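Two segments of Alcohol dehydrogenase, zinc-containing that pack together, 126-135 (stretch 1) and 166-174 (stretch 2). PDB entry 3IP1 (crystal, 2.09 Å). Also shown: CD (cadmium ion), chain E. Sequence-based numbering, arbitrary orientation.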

ATOM      1  N   CYS A 126     -29.498   8.813   1.316  1.00 25.28           N
ATOM      2  CA  CYS A 126     -29.555   7.361   1.368  1.00 25.58           C
ATOM      3  C   CYS A 126     -28.849   6.963   2.661  1.00 25.50           C
ATOM      4  O   CYS A 126     -28.216   7.798   3.301  1.00 26.02           O
ATOM      5  N   ALA A 127     -28.938   5.700   3.057  1.00 25.80           N
ATOM      6  CA  ALA A 127     -28.273   5.296   4.286  1.00 26.12           C
ATOM      7  C   ALA A 127     -27.639   3.914   4.214  1.00 26.62           C
ATOM      8  O   ALA A 127     -27.999   3.079   3.375  1.00 26.65           O
ATOM      9  N   GLU A 128     -26.655   3.703   5.075  1.00 26.73           N
ATOM     10  CA  GLU A 128     -25.969   2.431   5.163  1.00 27.47           C
ATOM     11  C   GLU A 128     -26.872   1.413   5.872  1.00 27.40           C
ATOM     12  O   GLU A 128     -27.717   1.780   6.695  1.00 28.49           O
ATOM     13  N   GLU A 129     -26.679   0.148   5.544  1.00 26.80           N
ATOM     14  CA  GLU A 129     -27.398  -0.959   6.168  1.00 26.88           C
ATOM     15  C   GLU A 129     -26.629  -1.571   7.373  1.00 27.27           C
ATOM     16  O   GLU A 129     -27.257  -2.117   8.299  1.00 26.91           O
HETATM   17  N   MSE A 130     -25.297  -1.477   7.359  1.00 27.46           N
HETATM   18  CA  MSE A 130     -24.468  -1.986   8.453  1.00 29.02           C
HETATM   19  C   MSE A 130     -24.449  -0.940   9.552  1.00 28.63           C
HETATM   20  O   MSE A 130     -23.826   0.098   9.398  1.00 29.46           O
ATOM     21  N   LEU A 131     -25.140  -1.198  10.652  1.00 28.42           N
ATOM     22  CA  LEU A 131     -25.223  -0.224  11.724  1.00 27.61           C
ATOM     23  C   LEU A 131     -24.093  -0.470  12.737  1.00 27.78           C
ATOM     24  O   LEU A 131     -24.294  -1.086  13.786  1.00 27.01           O
ATOM     25  N   TRP A 132     -22.890  -0.013  12.368  1.00 27.66           N
ATOM     26  CA  TRP A 132     -21.673  -0.130  13.190  1.00 27.66           C
ATOM     27  C   TRP A 132     -21.741   0.750  14.448  1.00 28.18           C
ATOM     28  O   TRP A 132     -22.382   1.808  14.450  1.00 28.07           O
ATOM     29  N   CYS A 133     -21.109   0.299  15.528  1.00 29.11           N
ATOM     30  CA  CYS A 133     -21.243   0.978  16.832  1.00 29.45           C
ATOM     31  C   CYS A 133     -20.378   2.238  16.905  1.00 30.33           C
ATOM     32  O   CYS A 133     -20.778   3.231  17.500  1.00 31.44           O
ATOM     33  N   GLY A 134     -19.204   2.217  16.283  1.00 30.70           N
ATOM     34  CA  GLY A 134     -18.328   3.368  16.321  1.00 31.40           C
ATOM     35  C   GLY A 134     -17.295   3.325  17.427  1.00 31.89           C
ATOM     36  O   GLY A 134     -16.390   4.136  17.425  1.00 33.26           O
ATOM     37  N   HIS A 135     -17.399   2.367  18.347  1.00 31.85           N
ATOM     38  CA  HIS A 135     -16.527   2.348  19.535  1.00 31.77           C
ATOM     39  C   HIS A 135     -15.703   1.067  19.755  1.00 31.22           C
ATOM     40  O   HIS A 135     -14.738   1.070  20.553  1.00 31.11           O
ATOM     41  N   LYS A 166     -36.513   5.420  10.697  1.00 29.02           N
ATOM     42  CA  LYS A 166     -35.669   6.161  11.590  1.00 28.69           C
ATOM     43  C   LYS A 166     -34.260   5.545  11.558  1.00 28.42           C
ATOM     44  O   LYS A 166     -34.115   4.338  11.650  1.00 28.05           O
ATOM     45  N   VAL A 167     -33.232   6.382  11.397  1.00 28.05           N
ATOM     46  CA  VAL A 167     -31.836   5.938  11.492  1.00 28.15           C
ATOM     47  C   VAL A 167     -30.994   6.999  12.196  1.00 28.48           C
ATOM     48  O   VAL A 167     -31.340   8.187  12.187  1.00 28.34           O
ATOM     49  N   ASP A 168     -29.862   6.585  12.758  1.00 28.55           N
ATOM     50  CA  ASP A 168     -28.872   7.550  13.224  1.00 28.48           C
ATOM     51  C   ASP A 168     -28.268   8.352  12.074  1.00 27.78           C
ATOM     52  O   ASP A 168     -27.998   7.811  11.007  1.00 27.15           O
ATOM     53  N   ALA A 169     -28.041   9.642  12.319  1.00 26.90           N
ATOM     54  CA  ALA A 169     -27.502  10.548  11.311  1.00 26.76           C
ATOM     55  C   ALA A 169     -26.186  10.056  10.740  1.00 26.16           C
ATOM     56  O   ALA A 169     -25.887  10.292   9.570  1.00 26.00           O
ATOM     57  N   LYS A 170     -25.419   9.359  11.571  1.00 25.97           N
ATOM     58  CA  LYS A 170     -24.097   8.899  11.192  1.00 26.13           C
ATOM     59  C   LYS A 170     -24.124   7.805  10.114  1.00 26.12           C
ATOM     60  O   LYS A 170     -23.080   7.503   9.529  1.00 26.03           O
ATOM     61  N   TYR A 171     -25.302   7.236   9.830  1.00 25.64           N
ATOM     62  CA  TYR A 171     -25.438   6.308   8.681  1.00 25.23           C
ATOM     63  C   TYR A 171     -25.933   6.950   7.392  1.00 25.22           C
ATOM     64  O   TYR A 171     -25.878   6.320   6.335  1.00 24.54           O
ATOM     65  N   ALA A 172     -26.433   8.182   7.470  1.00 25.21           N
ATOM     66  CA  ALA A 172     -27.025   8.834   6.289  1.00 25.42           C
ATOM     67  C   ALA A 172     -25.999   9.649   5.481  1.00 25.24           C
ATOM     68  O   ALA A 172     -25.088  10.227   6.061  1.00 25.31           O
ATOM     69  N   TRP A 173     -26.165   9.662   4.157  1.00 25.04           N
ATOM     70  CA  TRP A 173     -25.292  10.377   3.226  1.00 25.81           C
ATOM     71  C   TRP A 173     -26.132  11.219   2.268  1.00 26.05           C
ATOM     72  O   TRP A 173     -27.142  10.762   1.733  1.00 25.91           O
ATOM     73  N   SER A 174     -25.702  12.446   2.029  1.00 26.75           N
ATOM     74  CA  SER A 174     -26.492  13.362   1.211  1.00 27.39           C
ATOM     75  C   SER A 174     -26.528  12.944  -0.251  1.00 27.39           C
ATOM     76  O   SER A 174     -25.507  12.544  -0.798  1.00 28.18           O
TER

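Cys126 and Ala127 pair antiparallel with Trp173 and Ala172; as neighbours along a strand, their side chains leave opposite faces of the sheet. Cys126 (chi1 p) shares its face with Trp173, SG lying 4.2 Å from Trp173 CB; Ala127 CB, on the face of Ala172, comes within 4.5 Å of Val167 CG2. Glu128 points toward stretch 2 with an m, t side chain whose carboxylate joins two indoles: OE2 accepts a short hydrogen bond from Trp173 NE1 (2.6 Å), at the edge of that ring (chi1 m), while OE1 accepts one from Trp132 NE1 (2.9 Å). Glu129 points away, and the end of selenomethionine Met130 also leads away. Leu131 (m, t) starts sideways but sets CD2 over one face of the Tyr171 ring, 3.9 Å from its centroid. Trp132 (chi1 p) receives the edge of Tyr171 (chi1 m) on its face, planes at 82°, with Trp132 CE2 and Tyr171 CE1 3.7 Å apart; Tyr171 OH also donates to Trp132 O (2.6 Å), which lies at the edge of the tyrosine ring. Lys170 (p, t, t, t) stretches past the same indole, its CE 3.7 Å from Trp132 CZ3, and its NZ donates to Cys133 O (3.0 Å). Cys133 (chi1 p) itself points away, its SG binding the cadmium ion CD at 2.5 Å. His135 stays out of reach.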

ATOM      1  CB  CYS A 126     -28.866   6.743   0.156  1.00 25.11           C
ATOM      2  SG  CYS A 126     -27.103   7.098   0.075  1.00 26.97           S
ATOM      3  CB  ALA A 127     -29.210   5.420   5.484  1.00 26.33           C
ATOM      4  CB  GLU A 128     -24.630   2.594   5.906  1.00 27.06           C
ATOM      5  CG  GLU A 128     -23.761   3.714   5.343  1.00 29.04           C
ATOM      6  CD  GLU A 128     -22.487   3.955   6.130  1.00 29.19           C
ATOM      7  OE1 GLU A 128     -22.038   3.074   6.882  1.00 31.94           O
ATOM      8  OE2 GLU A 128     -21.916   5.043   5.995  1.00 31.65           O
ATOM      9  CB  GLU A 129     -27.731  -1.998   5.076  1.00 26.46           C
ATOM     10  CG  GLU A 129     -28.332  -3.316   5.535  1.00 25.78           C
ATOM     11  CD  GLU A 129     -27.288  -4.325   6.031  1.00 25.64           C
ATOM     12  OE1 GLU A 129     -26.083  -4.160   5.783  1.00 23.30           O
ATOM     13  OE2 GLU A 129     -27.688  -5.301   6.678  1.00 26.15           O
HETATM   14  CB  MSE A 130     -23.028  -2.259   8.000  1.00 29.58           C
HETATM   15  CG  MSE A 130     -22.848  -3.190   6.782  1.00 34.90           C
HETATM   16 SE   MSE A 130     -23.249  -5.076   7.167  1.00 45.19          SE
HETATM   17  CE  MSE A 130     -21.504  -5.557   7.933  1.00 42.29           C
ATOM     18  CB  LEU A 131     -26.632  -0.205  12.346  1.00 27.53           C
ATOM     19  CG  LEU A 131     -27.796  -0.322  11.333  1.00 28.27           C
ATOM     20  CD1 LEU A 131     -29.134  -0.507  12.035  1.00 26.47           C
ATOM     21  CD2 LEU A 131     -27.853   0.846  10.293  1.00 27.88           C
ATOM     22  CB  TRP A 132     -20.432   0.234  12.359  1.00 27.52           C
ATOM     23  CG  TRP A 132     -20.644   1.422  11.444  1.00 27.45           C
ATOM     24  CD1 TRP A 132     -21.063   1.383  10.152  1.00 27.25           C
ATOM     25  CD2 TRP A 132     -20.457   2.812  11.764  1.00 27.93           C
ATOM     26  NE1 TRP A 132     -21.149   2.663   9.636  1.00 28.38           N
ATOM     27  CE2 TRP A 132     -20.780   3.556  10.605  1.00 27.60           C
ATOM     28  CE3 TRP A 132     -20.032   3.501  12.911  1.00 29.32           C
ATOM     29  CZ2 TRP A 132     -20.715   4.948  10.562  1.00 28.62           C
ATOM     30  CZ3 TRP A 132     -19.945   4.899  12.857  1.00 29.59           C
ATOM     31  CH2 TRP A 132     -20.287   5.596  11.693  1.00 28.96           C
ATOM     32  CB  CYS A 133     -20.963   0.016  18.005  1.00 29.39           C
ATOM     33  SG  CYS A 133     -19.201  -0.437  18.338  1.00 30.00           S
ATOM     34  CB  HIS A 135     -17.310   2.709  20.827  1.00 32.13           C
ATOM     35  CG  HIS A 135     -18.477   1.814  21.123  1.00 33.69           C
ATOM     36  ND1 HIS A 135     -18.338   0.563  21.697  1.00 34.83           N
ATOM     37  CD2 HIS A 135     -19.809   2.009  20.969  1.00 35.30           C
ATOM     38  CE1 HIS A 135     -19.529   0.012  21.847  1.00 35.89           C
ATOM     39  NE2 HIS A 135     -20.441   0.870  21.419  1.00 37.05           N
ATOM     40  CB  LYS A 166     -36.299   6.153  12.983  1.00 28.91           C
ATOM     41  CG  LYS A 166     -35.611   6.958  14.041  1.00 30.71           C
ATOM     42  CD  LYS A 166     -34.588   6.100  14.774  1.00 34.21           C
ATOM     43  CE  LYS A 166     -35.235   5.135  15.760  1.00 35.08           C
ATOM     44  NZ  LYS A 166     -35.519   5.833  17.040  1.00 37.59           N
ATOM     45  CB  VAL A 167     -31.183   5.660  10.091  1.00 27.68           C
ATOM     46  CG1 VAL A 167     -31.916   4.594   9.340  1.00 27.92           C
ATOM     47  CG2 VAL A 167     -31.128   6.930   9.251  1.00 28.65           C
ATOM     48  CB  ASP A 168     -27.751   6.876  13.996  1.00 28.71           C
ATOM     49  CG  ASP A 168     -26.948   7.868  14.808  1.00 30.43           C
ATOM     50  OD1 ASP A 168     -26.181   8.672  14.226  1.00 30.50           O
ATOM     51  OD2 ASP A 168     -27.103   7.854  16.042  1.00 33.82           O
ATOM     52  CB  ALA A 169     -27.334  11.969  11.886  1.00 26.16           C
ATOM     53  CB  LYS A 170     -23.300   8.445  12.424  1.00 26.11           C
ATOM     54  CG  LYS A 170     -23.575   7.009  12.870  1.00 27.83           C
ATOM     55  CD  LYS A 170     -23.051   6.754  14.282  1.00 31.16           C
ATOM     56  CE  LYS A 170     -23.130   5.279  14.611  1.00 31.19           C
ATOM     57  NZ  LYS A 170     -22.610   5.027  15.975  1.00 34.98           N
ATOM     58  CB  TYR A 171     -26.321   5.098   9.016  1.00 25.00           C
ATOM     59  CG  TYR A 171     -25.941   4.428  10.302  1.00 25.05           C
ATOM     60  CD1 TYR A 171     -24.664   3.883  10.473  1.00 24.23           C
ATOM     61  CD2 TYR A 171     -26.852   4.333  11.357  1.00 24.74           C
ATOM     62  CE1 TYR A 171     -24.301   3.273  11.668  1.00 24.16           C
ATOM     63  CE2 TYR A 171     -26.497   3.718  12.567  1.00 24.60           C
ATOM     64  CZ  TYR A 171     -25.218   3.179  12.700  1.00 24.91           C
ATOM     65  OH  TYR A 171     -24.826   2.568  13.876  1.00 26.68           O
ATOM     66  CB  ALA A 172     -28.213   9.719   6.708  1.00 25.33           C
ATOM     67  CB  TRP A 173     -24.447   9.384   2.411  1.00 25.26           C
ATOM     68  CG  TRP A 173     -23.424   8.664   3.238  1.00 25.86           C
ATOM     69  CD1 TRP A 173     -23.548   7.431   3.814  1.00 26.14           C
ATOM     70  CD2 TRP A 173     -22.121   9.147   3.596  1.00 25.66           C
ATOM     71  NE1 TRP A 173     -22.398   7.114   4.504  1.00 26.49           N
ATOM     72  CE2 TRP A 173     -21.506   8.148   4.381  1.00 25.66           C
ATOM     73  CE3 TRP A 173     -21.414  10.330   3.324  1.00 26.21           C
ATOM     74  CZ2 TRP A 173     -20.211   8.286   4.895  1.00 26.37           C
ATOM     75  CZ3 TRP A 173     -20.126  10.473   3.845  1.00 26.63           C
ATOM     76  CH2 TRP A 173     -19.539   9.448   4.612  1.00 26.66           C
ATOM     77  CB  SER A 174     -25.925  14.768   1.298  1.00 26.92           C
ATOM     78  OG  SER A 174     -26.672  15.617   0.452  1.00 28.80           O
TER
HETATM   79 CD    CD E 500     -18.197  -1.376  16.231  1.00 31.11          CD